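Local coordinates for mannosephosphate isomerase, putative (Archaeoglobus fulgidus, PDB 1ZX5), which probably catalyses the interconversion of D-mannose 6-phosphate and D-fructose 6-phosphate as a zinc-dependent type I isomerase, at residues Val117-Trp121 and Ile170-His176; Thr163-Val169 and Lys219-Ala225; Glu226-Phe230 and Ile296-Val300; Asn250-Glu256 and Arg290-Ile296. All coordinates share one frame. Residues are numbered along the deposited sequence.

Contact 1: residues Val117-Trp121 and Ile170-His176; sequences VESAW and IRPGIPH
Both backbones are extended where they meet. Ser-119 and Ile-170 form an antiparallel hydrogen-bonded pair, CA to CA 5.3 Å. Ser-119 N donates to Ile-170 O at 3.1 Å, and Ile-170 N donates to Ser-119 O at 2.9 Å. Past this pair the strand 167-170 ends and the chain swings away. A type II turn runs from Arg-171 to Ile-174, closed by Ile-174 N to Arg-171 O at 3.1 Å. Gly-173 takes its third position with positive phi (92°), where a CB would be jammed against a carbonyl. A water bridges Val-117 O, 2.6 Å away, and Ile-170 O, 2.8 Å away. Pro-172 CG packs 3.4 Å from Val-117 O. Trp-121 (chi1 m) turns one ring face to Ile-170, whose CG1 stands 4.0 Å from the centroid of the five-membered ring, a CH-pi contact. The returning chain brings His-176 (chi1 p) to Trp-121, with CD2 of His-176 3.4 Å from CZ2 of Trp-121. His-176 ND1 donates to Ile-174 O at 3.2 Å. His-176 NE2 is hydrogen-bonded to a bound glycerol. With His-99 and His-101, whose rings meet His-176, the cluster is consistent with the zinc site of a cupin-type phosphomannose isomerase.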
# COMPACT_ATOMS: atom_id res chain seq x y z
N VAL A 117 1.52 4.03 11.39
CA VAL A 117 1.54 3.76 9.96
C VAL A 117 2.86 4.20 9.34
O VAL A 117 3.24 5.38 9.45
CB VAL A 117 0.39 4.47 9.18
CG1 VAL A 117 0.25 3.89 7.76
CG2 VAL A 117 -0.95 4.39 9.93
N GLU A 118 3.55 3.26 8.72
CA GLU A 118 4.62 3.55 7.76
C GLU A 118 4.17 2.97 6.43
O GLU A 118 3.46 1.97 6.40
CB GLU A 118 5.95 2.92 8.20
CG GLU A 118 5.86 1.38 8.39
CD GLU A 118 7.20 0.71 8.77
OE1 GLU A 118 8.21 1.43 9.01
OE2 GLU A 118 7.23 -0.55 8.83
N SER A 119 4.57 3.58 5.32
CA SER A 119 4.17 3.07 4.02
C SER A 119 5.20 3.24 2.90
O SER A 119 6.04 4.14 2.92
CB SER A 119 2.83 3.67 3.59
OG SER A 119 2.96 5.05 3.44
N ALA A 120 5.11 2.32 1.94
CA ALA A 120 5.90 2.35 0.74
C ALA A 120 4.94 2.51 -0.44
O ALA A 120 3.92 1.83 -0.53
CB ALA A 120 6.74 1.08 0.63
N TRP A 121 5.26 3.43 -1.34
CA TRP A 121 4.42 3.78 -2.48
C TRP A 121 5.13 3.36 -3.74
O TRP A 121 6.33 3.56 -3.87
CB TRP A 121 4.25 5.30 -2.54
CG TRP A 121 3.31 5.91 -1.54
CD1 TRP A 121 2.82 5.34 -0.40
CD2 TRP A 121 2.78 7.24 -1.59
NE1 TRP A 121 1.99 6.22 0.25
CE2 TRP A 121 1.94 7.40 -0.46
CE3 TRP A 121 2.93 8.32 -2.49
CZ2 TRP A 121 1.26 8.60 -0.20
CZ3 TRP A 121 2.24 9.52 -2.23
CH2 TRP A 121 1.42 9.64 -1.09
N ILE A 170 6.93 6.86 3.03
CA ILE A 170 6.30 7.88 3.85
C ILE A 170 6.33 7.43 5.30
O ILE A 170 5.58 6.52 5.70
CB ILE A 170 4.83 8.19 3.38
CG1 ILE A 170 4.77 8.43 1.86
CG2 ILE A 170 4.25 9.37 4.17
CD1 ILE A 170 5.55 9.65 1.37
N ARG A 171 7.21 8.06 6.06
CA ARG A 171 7.40 7.74 7.48
C ARG A 171 6.46 8.55 8.38
O ARG A 171 5.96 9.61 7.99
CB ARG A 171 8.88 7.96 7.85
CG ARG A 171 9.79 6.97 7.13
CD ARG A 171 11.27 7.08 7.50
NE ARG A 171 12.04 6.11 6.70
CZ ARG A 171 12.57 6.36 5.50
NH1 ARG A 171 12.45 7.57 4.96
NH2 ARG A 171 13.22 5.40 4.85
N PRO A 172 6.19 8.03 9.60
CA PRO A 172 5.31 8.73 10.54
C PRO A 172 5.74 10.19 10.73
O PRO A 172 6.93 10.48 10.82
CB PRO A 172 5.50 7.95 11.83
CG PRO A 172 5.84 6.57 11.38
CD PRO A 172 6.69 6.75 10.15
N GLY A 173 4.77 11.09 10.77
CA GLY A 173 5.06 12.51 10.94
C GLY A 173 5.24 13.30 9.65
O GLY A 173 5.15 14.53 9.66
N ILE A 174 5.50 12.60 8.55
CA ILE A 174 5.71 13.24 7.23
C ILE A 174 4.37 13.59 6.56
O ILE A 174 3.58 12.70 6.28
CB ILE A 174 6.56 12.35 6.27
CG1 ILE A 174 7.93 11.99 6.88
CG2 ILE A 174 6.74 13.03 4.90
CD1 ILE A 174 8.84 13.18 7.15
N PRO A 175 4.13 14.89 6.31
CA PRO A 175 2.93 15.34 5.61
C PRO A 175 3.00 14.95 4.12
O PRO A 175 4.09 14.99 3.52
CB PRO A 175 2.97 16.86 5.76
CG PRO A 175 4.44 17.17 5.88
CD PRO A 175 5.02 16.02 6.65
N HIS A 176 1.87 14.56 3.55
CA HIS A 176 1.87 14.08 2.18
C HIS A 176 0.49 14.18 1.54
O HIS A 176 -0.52 14.35 2.23
CB HIS A 176 2.43 12.64 2.11
CG HIS A 176 1.56 11.62 2.80
ND1 HIS A 176 1.59 11.43 4.17
CD2 HIS A 176 0.65 10.75 2.31
CE1 HIS A 176 0.72 10.48 4.49
NE2 HIS A 176 0.14 10.06 3.38
O HOH W 1 3.55 7.15 7.53

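Contact 2: residues Thr163-Val169 and Lys219-Ala225; sequences TPYDTFV and KGKKGMA
This contact joins strand 167-170, at the edge of the catalytic cupin sheet, to the chain entering strand 224-226 of the second cupin domain. A type II turn from Thr-163 to Asp-166 opens the first segment. Thr-163 N donates to Asp-166 OD2 at 2.9 Å across it. Lys-222 NZ reaches this turn and donates to Thr-163 OG1, Pro-164 O and Asp-166 OD1, each at 2.8 Å; the last is a salt bridge. Tyr-165 O accepts from Gly-223 N at 2.8 Å. Gly-223, with positive phi, lies in a second type II turn, Lys-221 to Met-224 (selenomethionine). Thr-167 (chi1 p) points toward that turn, and its CB packs 3.7 Å from Ala-225 CB. Water 2 accepts from Thr-167 N at 3.0 Å and donates to Gly-220 O at 2.8 Å. Thr-167 O accepts from Gly-220 N at 2.8 Å. Phe-168 and Lys-219 form a single backbone bridge. Val-169 CG2 touches Ala-225 CB at 4.0 Å. A CB on Gly-220 would clash with Thr-167 OG1, which donates to Lys-221 O at 2.7 Å.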
# COMPACT_ATOMS: atom_id res chain seq x y z
N THR A 163 7.36 9.56 -12.72
CA THR A 163 7.27 8.69 -13.89
C THR A 163 6.89 7.32 -13.33
O THR A 163 7.09 7.08 -12.13
CB THR A 163 8.61 8.59 -14.67
OG1 THR A 163 9.66 8.17 -13.79
CG2 THR A 163 8.98 9.94 -15.31
N PRO A 164 6.31 6.44 -14.17
CA PRO A 164 5.92 5.12 -13.67
C PRO A 164 7.03 4.43 -12.88
O PRO A 164 8.21 4.46 -13.29
CB PRO A 164 5.62 4.34 -14.96
CG PRO A 164 5.16 5.38 -15.91
CD PRO A 164 5.97 6.61 -15.60
N TYR A 165 6.64 3.80 -11.78
CA TYR A 165 7.51 2.96 -10.95
C TYR A 165 8.48 3.72 -10.04
O TYR A 165 9.31 3.09 -9.38
CB TYR A 165 8.18 1.83 -11.77
CG TYR A 165 7.15 1.02 -12.52
CD1 TYR A 165 6.22 0.22 -11.82
CD2 TYR A 165 7.05 1.08 -13.92
CE1 TYR A 165 5.23 -0.51 -12.51
CE2 TYR A 165 6.06 0.37 -14.61
CZ TYR A 165 5.16 -0.42 -13.89
OH TYR A 165 4.19 -1.14 -14.55
N ASP A 166 8.38 5.05 -10.01
CA ASP A 166 8.99 5.81 -8.92
C ASP A 166 8.41 5.28 -7.62
O ASP A 166 7.24 4.84 -7.59
CB ASP A 166 8.66 7.30 -9.02
CG ASP A 166 9.46 8.00 -10.08
OD1 ASP A 166 10.42 7.40 -10.62
OD2 ASP A 166 9.12 9.16 -10.39
N THR A 167 9.22 5.33 -6.57
CA THR A 167 8.79 4.91 -5.25
C THR A 167 9.01 6.00 -4.21
O THR A 167 9.86 6.89 -4.38
CB THR A 167 9.49 3.61 -4.75
OG1 THR A 167 10.90 3.83 -4.60
CG2 THR A 167 9.27 2.43 -5.70
N PHE A 168 8.23 5.92 -3.14
CA PHE A 168 8.34 6.80 -1.99
C PHE A 168 8.22 5.96 -0.74
O PHE A 168 7.59 4.90 -0.75
CB PHE A 168 7.22 7.87 -2.02
CG PHE A 168 7.32 8.78 -3.21
CD1 PHE A 168 8.11 9.92 -3.16
CD2 PHE A 168 6.66 8.46 -4.39
CE1 PHE A 168 8.23 10.75 -4.27
CE2 PHE A 168 6.77 9.29 -5.50
CZ PHE A 168 7.56 10.44 -5.44
N VAL A 169 8.85 6.43 0.33
CA VAL A 169 8.64 5.86 1.65
C VAL A 169 8.17 6.99 2.54
O VAL A 169 8.88 7.97 2.74
CB VAL A 169 9.92 5.18 2.24
CG1 VAL A 169 9.66 4.70 3.69
CG2 VAL A 169 10.38 4.00 1.36
N LYS A 219 12.15 9.79 -1.21
CA LYS A 219 12.26 9.06 -2.48
C LYS A 219 12.89 7.68 -2.30
O LYS A 219 13.93 7.55 -1.66
CB LYS A 219 13.10 9.86 -3.46
CG LYS A 219 12.35 10.76 -4.42
CD LYS A 219 13.37 11.57 -5.23
CE LYS A 219 12.90 11.81 -6.66
NZ LYS A 219 13.61 13.00 -7.29
N GLY A 220 12.26 6.66 -2.88
CA GLY A 220 12.90 5.34 -2.96
C GLY A 220 13.65 5.18 -4.27
O GLY A 220 13.76 6.13 -5.05
N LYS A 221 14.16 3.98 -4.53
CA LYS A 221 14.77 3.64 -5.83
C LYS A 221 13.69 3.27 -6.86
O LYS A 221 12.60 2.85 -6.49
CB LYS A 221 15.75 2.47 -5.70
CG LYS A 221 17.01 2.83 -4.92
CD LYS A 221 18.01 1.69 -4.89
CE LYS A 221 19.11 1.96 -3.84
NZ LYS A 221 20.31 1.09 -4.07
N LYS A 222 14.01 3.44 -8.13
CA LYS A 222 13.12 3.01 -9.20
C LYS A 222 12.69 1.54 -9.00
O LYS A 222 13.53 0.65 -8.90
CB LYS A 222 13.80 3.21 -10.58
CG LYS A 222 12.95 2.78 -11.79
CD LYS A 222 11.65 3.57 -11.96
CE LYS A 222 11.89 4.92 -12.60
NZ LYS A 222 10.63 5.69 -12.82
N GLY A 223 11.38 1.32 -8.90
CA GLY A 223 10.81 -0.02 -8.81
C GLY A 223 11.08 -0.80 -7.53
O GLY A 223 10.88 -2.01 -7.50
N MSE A 224 11.50 -0.12 -6.46
CA MSE A 224 12.01 -0.82 -5.29
C MSE A 224 12.02 0.09 -4.07
O MSE A 224 12.67 1.13 -4.07
CB MSE A 224 13.44 -1.23 -5.61
CG MSE A 224 13.96 -2.46 -4.94
SE MSE A 224 15.83 -2.63 -5.62
CE MSE A 224 16.79 -2.16 -3.96
N ALA A 225 11.29 -0.31 -3.04
CA ALA A 225 11.27 0.42 -1.78
C ALA A 225 11.00 -0.51 -0.61
O ALA A 225 10.35 -1.54 -0.77
CB ALA A 225 10.21 1.54 -1.82
O HOH W 2 11.91 6.49 -7.17

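Contact 3: residues Glu226-Phe230 and Ile296-Val300; sequences ETENF and IYLKV
Backbone pairing is brief. Phe-230 and Leu-298 form an antiparallel non-hydrogen-bonded pair, CA to CA 4.2 Å. Next to it Lys-299 N donates to Asn-229 O at 2.9 Å. Segment 226-230 is a tight connection, closed by Thr-227 N to Phe-230 O at 2.8 Å. Thr-227 (chi1 p) makes an ST turn, its OG1 accepting from Asn-229 N at 3.2 Å.

The charged interactions gather on Lys-299, whose CA-to-CB bond points toward the connection. With chi1 m, chi2 t, chi3 p and chi4 t, Lys-299 NZ reaches Thr-227 O and donates to it at 2.6 Å. Lys-299 NZ also belongs to a salt-bridge network with Glu-226 and Glu-228: Glu-226 OE2 lies 2.8 Å from it, with weak hydrogen-bond geometry, and Glu-228 OE2 lies 3.6 Å from it. Tyr-297 OH sits 2.8 Å from Glu-226 OE1, near the plane of the tyrosine ring.

Apolar contact is slight, with Phe-230 CB 4.5 Å from Leu-298 CD2. Those two side chains share one face of the sheet, and both pack on Ile-85 of strand 85-92. The connection joins strands 224-226 and 230-237, and strand 291-298 lies beside the latter in the five-stranded sheet of the C-terminal cupin domain.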
# COMPACT_ATOMS: atom_id res chain seq x y z
N GLU A 226 11.49 -0.13 0.57
CA GLU A 226 11.21 -0.88 1.79
C GLU A 226 11.20 -0.04 3.07
O GLU A 226 11.73 1.07 3.12
CB GLU A 226 12.11 -2.13 1.94
CG GLU A 226 13.59 -1.91 1.78
CD GLU A 226 14.41 -3.21 1.83
OE1 GLU A 226 14.13 -4.19 1.09
OE2 GLU A 226 15.34 -3.25 2.64
N THR A 227 10.53 -0.58 4.08
CA THR A 227 10.60 -0.06 5.44
C THR A 227 11.37 -1.13 6.23
O THR A 227 12.00 -2.00 5.61
CB THR A 227 9.20 0.18 6.02
OG1 THR A 227 8.55 -1.07 6.28
CG2 THR A 227 8.34 0.99 5.05
N GLU A 228 11.35 -1.09 7.56
CA GLU A 228 12.05 -2.14 8.30
C GLU A 228 11.20 -3.40 8.41
O GLU A 228 11.70 -4.45 8.81
CB GLU A 228 12.53 -1.67 9.69
CG GLU A 228 13.82 -0.79 9.69
CD GLU A 228 15.10 -1.58 9.35
OE1 GLU A 228 15.95 -1.77 10.26
OE2 GLU A 228 15.28 -2.01 8.17
N ASN A 229 9.93 -3.31 8.04
CA ASN A 229 8.99 -4.41 8.25
C ASN A 229 8.52 -5.11 6.98
O ASN A 229 8.03 -6.24 7.03
CB ASN A 229 7.78 -3.91 9.04
CG ASN A 229 8.13 -3.55 10.48
OD1 ASN A 229 7.84 -2.45 10.94
ND2 ASN A 229 8.77 -4.47 11.17
N PHE A 230 8.65 -4.43 5.85
CA PHE A 230 8.17 -4.94 4.58
C PHE A 230 8.81 -4.19 3.40
O PHE A 230 9.38 -3.11 3.57
CB PHE A 230 6.63 -4.87 4.50
CG PHE A 230 6.06 -3.50 4.71
CD1 PHE A 230 6.01 -2.57 3.66
CD2 PHE A 230 5.57 -3.11 5.96
CE1 PHE A 230 5.48 -1.30 3.85
CE2 PHE A 230 5.03 -1.84 6.16
CZ PHE A 230 4.99 -0.94 5.10
N ILE A 296 5.54 -8.11 -3.14
CA ILE A 296 5.45 -7.47 -1.84
C ILE A 296 5.83 -8.53 -0.81
O ILE A 296 5.35 -9.65 -0.86
CB ILE A 296 4.00 -6.90 -1.59
CG1 ILE A 296 3.61 -5.95 -2.73
CG2 ILE A 296 3.89 -6.23 -0.21
CD1 ILE A 296 2.09 -5.68 -2.86
N TYR A 297 6.73 -8.20 0.10
CA TYR A 297 7.26 -9.20 1.01
C TYR A 297 7.43 -8.62 2.41
O TYR A 297 7.57 -7.41 2.59
CB TYR A 297 8.61 -9.75 0.49
CG TYR A 297 9.61 -8.66 0.19
CD1 TYR A 297 10.48 -8.19 1.18
CD2 TYR A 297 9.67 -8.07 -1.08
CE1 TYR A 297 11.39 -7.19 0.93
CE2 TYR A 297 10.58 -7.06 -1.35
CZ TYR A 297 11.44 -6.62 -0.34
OH TYR A 297 12.36 -5.61 -0.59
N LEU A 298 7.40 -9.51 3.40
CA LEU A 298 7.67 -9.14 4.78
C LEU A 298 9.17 -9.21 5.02
O LEU A 298 9.88 -9.95 4.35
CB LEU A 298 6.92 -10.07 5.73
CG LEU A 298 5.40 -10.18 5.52
CD1 LEU A 298 4.80 -11.11 6.57
CD2 LEU A 298 4.70 -8.80 5.52
N LYS A 299 9.65 -8.39 5.94
CA LYS A 299 11.05 -8.39 6.31
C LYS A 299 11.19 -8.86 7.75
O LYS A 299 10.46 -8.42 8.65
CB LYS A 299 11.66 -7.01 6.12
CG LYS A 299 11.93 -6.65 4.68
CD LYS A 299 12.36 -5.21 4.56
CE LYS A 299 13.78 -5.00 5.07
NZ LYS A 299 14.09 -3.55 5.18
N VAL A 300 12.15 -9.75 7.96
CA VAL A 300 12.40 -10.36 9.26
C VAL A 300 13.90 -10.28 9.56
O VAL A 300 14.32 -9.50 10.42
CB VAL A 300 11.95 -11.84 9.27
CG1 VAL A 300 12.80 -12.66 8.32
CG2 VAL A 300 12.05 -12.42 10.68

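Contact 4: residues Asn250-Glu256 and Arg290-Ile296; sequences NILYAAE and RGKIVRI. With EDO (1,2-ethanediol), chain C; ACY (acetic acid), chain E.
Ile-251, Tyr-253, Val-294 and Ile-296 line one face of this strand pair. Ile-251 CG2 lies 4.1 Å from Ile-296 CD1, and Tyr-253 CD2 lies 4.1 Å from Val-294 CG2, which meets the ring at its edge. This face packs on strands 85-92 and 181-188. Leu-252, Ala-254 and Ile-293 lie on the other face.

The strands run antiparallel, their directions 155° apart, as neighbours in the five-stranded sheet of the C-terminal cupin domain. Ile-251 N donates to Ile-296 O (2.9 Å) and Ile-296 N to Ile-251 O (2.8 Å). Tyr-253 N donates to Val-294 O (2.9 Å) and Val-294 N to Tyr-253 O (2.8 Å). Then a classic beta bulge shifts the register by one. Ala-255 (phi/psi -82/-42) and Glu-256 both face Lys-292, whose O accepts from Ala-255 N at 3.0 Å and Glu-256 N at 3.2 Å. Lys-292 N returns a bond to Glu-256 O at 2.9 Å.

Tyr-253 OH donates to O2 of a bound ethanediol at 2.7 Å, and that O2 donates to Ala-255 O at 2.9 Å. Arg-295 is salt-bridged to Glu-233. Lys-292 NZ donates to acetate O at 3.1 Å and is salt-bridged to Asp-236. Ethanediol and acetate probably come from the crystallisation liquor. Glu-256 OE2 is hydrogen-bonded to Tyr-165 OH, while its OE1 makes a long salt bridge of 3.7 Å to Arg-290 NH1.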
# COMPACT_ATOMS: atom_id res chain seq x y z
N ASN A 250 4.27 -13.52 0.80
CA ASN A 250 4.38 -12.59 -0.32
C ASN A 250 2.98 -12.27 -0.87
O ASN A 250 2.04 -13.07 -0.73
CB ASN A 250 5.25 -13.15 -1.45
CG ASN A 250 6.76 -13.16 -1.12
OD1 ASN A 250 7.19 -13.32 0.02
ND2 ASN A 250 7.56 -13.01 -2.15
N ILE A 251 2.87 -11.11 -1.50
CA ILE A 251 1.71 -10.76 -2.32
C ILE A 251 2.27 -10.30 -3.66
O ILE A 251 3.24 -9.55 -3.71
CB ILE A 251 0.80 -9.66 -1.65
CG1 ILE A 251 0.02 -10.26 -0.46
CG2 ILE A 251 -0.18 -9.05 -2.68
CD1 ILE A 251 -0.69 -9.23 0.43
N LEU A 252 1.68 -10.77 -4.74
CA LEU A 252 2.08 -10.39 -6.09
C LEU A 252 1.01 -9.50 -6.68
O LEU A 252 -0.18 -9.80 -6.56
CB LEU A 252 2.22 -11.63 -6.99
CG LEU A 252 3.12 -12.78 -6.52
CD1 LEU A 252 2.97 -13.98 -7.47
CD2 LEU A 252 4.59 -12.34 -6.41
N TYR A 253 1.42 -8.41 -7.32
CA TYR A 253 0.46 -7.58 -8.05
C TYR A 253 0.89 -7.50 -9.51
O TYR A 253 2.03 -7.13 -9.81
CB TYR A 253 0.33 -6.17 -7.43
CG TYR A 253 -0.50 -5.26 -8.31
CD1 TYR A 253 -1.90 -5.39 -8.36
CD2 TYR A 253 0.11 -4.30 -9.12
CE1 TYR A 253 -2.67 -4.58 -9.20
CE2 TYR A 253 -0.65 -3.49 -9.96
CZ TYR A 253 -2.03 -3.64 -9.99
OH TYR A 253 -2.77 -2.84 -10.83
N ALA A 254 -0.03 -7.82 -10.42
CA ALA A 254 0.27 -7.77 -11.86
C ALA A 254 0.09 -6.35 -12.38
O ALA A 254 -1.02 -5.89 -12.59
CB ALA A 254 -0.63 -8.76 -12.63
N ALA A 255 1.20 -5.65 -12.57
CA ALA A 255 1.16 -4.25 -12.99
C ALA A 255 0.98 -4.09 -14.50
O ALA A 255 0.25 -3.21 -14.94
CB ALA A 255 2.43 -3.52 -12.53
N GLU A 256 1.68 -4.92 -15.28
CA GLU A 256 1.59 -4.95 -16.74
C GLU A 256 1.72 -6.39 -17.21
O GLU A 256 2.61 -7.11 -16.77
CB GLU A 256 2.72 -4.15 -17.41
CG GLU A 256 2.63 -2.64 -17.23
CD GLU A 256 3.89 -1.90 -17.69
OE1 GLU A 256 4.56 -2.37 -18.65
OE2 GLU A 256 4.20 -0.85 -17.09
N ARG A 290 6.03 -10.22 -21.97
CA ARG A 290 6.79 -9.11 -21.40
C ARG A 290 5.86 -8.47 -20.41
O ARG A 290 4.84 -7.89 -20.79
CB ARG A 290 7.26 -8.08 -22.45
CG ARG A 290 8.20 -7.01 -21.88
CD ARG A 290 8.36 -5.76 -22.77
NE ARG A 290 7.06 -5.18 -23.14
CZ ARG A 290 6.28 -4.44 -22.34
NH1 ARG A 290 6.66 -4.14 -21.10
NH2 ARG A 290 5.11 -4.00 -22.79
N GLY A 291 6.18 -8.60 -19.13
CA GLY A 291 5.32 -8.06 -18.10
C GLY A 291 6.10 -7.53 -16.91
O GLY A 291 7.33 -7.69 -16.82
N LYS A 292 5.38 -6.88 -16.01
CA LYS A 292 5.94 -6.37 -14.77
C LYS A 292 5.06 -6.82 -13.64
O LYS A 292 3.85 -6.55 -13.63
CB LYS A 292 6.06 -4.84 -14.79
CG LYS A 292 6.98 -4.35 -15.89
CD LYS A 292 7.25 -2.88 -15.80
CE LYS A 292 7.82 -2.36 -17.11
NZ LYS A 292 9.23 -2.77 -17.26
N ILE A 293 5.66 -7.53 -12.70
CA ILE A 293 4.91 -8.05 -11.56
C ILE A 293 5.58 -7.48 -10.30
O ILE A 293 6.80 -7.44 -10.20
CB ILE A 293 4.84 -9.63 -11.61
CG1 ILE A 293 3.82 -10.18 -10.60
CG2 ILE A 293 6.25 -10.28 -11.47
CD1 ILE A 293 3.42 -11.64 -10.88
N VAL A 294 4.76 -7.01 -9.37
CA VAL A 294 5.26 -6.45 -8.14
C VAL A 294 5.26 -7.53 -7.07
O VAL A 294 4.22 -8.16 -6.83
CB VAL A 294 4.40 -5.24 -7.67
CG1 VAL A 294 5.02 -4.58 -6.41
CG2 VAL A 294 4.23 -4.21 -8.81
N ARG A 295 6.40 -7.75 -6.44
CA ARG A 295 6.48 -8.67 -5.31
C ARG A 295 6.51 -7.87 -4.00
O ARG A 295 7.41 -7.06 -3.79
CB ARG A 295 7.71 -9.56 -5.42
CG ARG A 295 7.72 -10.69 -4.42
CD ARG A 295 8.97 -11.56 -4.53
NE ARG A 295 10.18 -10.87 -4.08
CZ ARG A 295 10.74 -11.00 -2.89
NH1 ARG A 295 11.85 -10.31 -2.61
NH2 ARG A 295 10.23 -11.81 -1.96
N ILE A 296 5.54 -8.11 -3.14
CA ILE A 296 5.45 -7.47 -1.84
C ILE A 296 5.83 -8.53 -0.81
O ILE A 296 5.35 -9.65 -0.86
CB ILE A 296 4.00 -6.90 -1.59
CG1 ILE A 296 3.61 -5.95 -2.73
CG2 ILE A 296 3.89 -6.23 -0.21
CD1 ILE A 296 2.09 -5.68 -2.86
C1 EDO C . -0.58 -0.01 -14.27
O1 EDO C . -1.75 0.69 -14.76
C2 EDO C . -0.91 -0.66 -12.92
O2 EDO C . -1.56 -1.92 -13.11
C ACY E . 10.71 -1.19 -13.90
O ACY E . 10.18 -0.84 -14.98
OXT ACY E . 11.05 -2.37 -13.64
CH3 ACY E . 10.97 -0.13 -12.89

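From the N terminus, Val-117-Trp-121 comes first. Contact 1 closes when the chain reaches Ile-170-His-176. Residues 163-169 lie inside that loop and pair with 219-225 beyond it, so contacts 1 and 2 cross. They meet in the six-stranded sheet, where Trp-121 N is hydrogen-bonded to Phe-168 O. Contact 2 leads directly into 226-230, which opens contact 3. Contact 3 closes at the C terminus and encloses contact 4; they share Ile-296 on strand 291-298. Between the two domains, Glu-118 OE2 of contact 1 makes a weak hydrogen bond with Thr-227 OG1 of contact 3, and Tyr-165 OH of contact 2 is hydrogen-bonded to Glu-256 OE2 of contact 4.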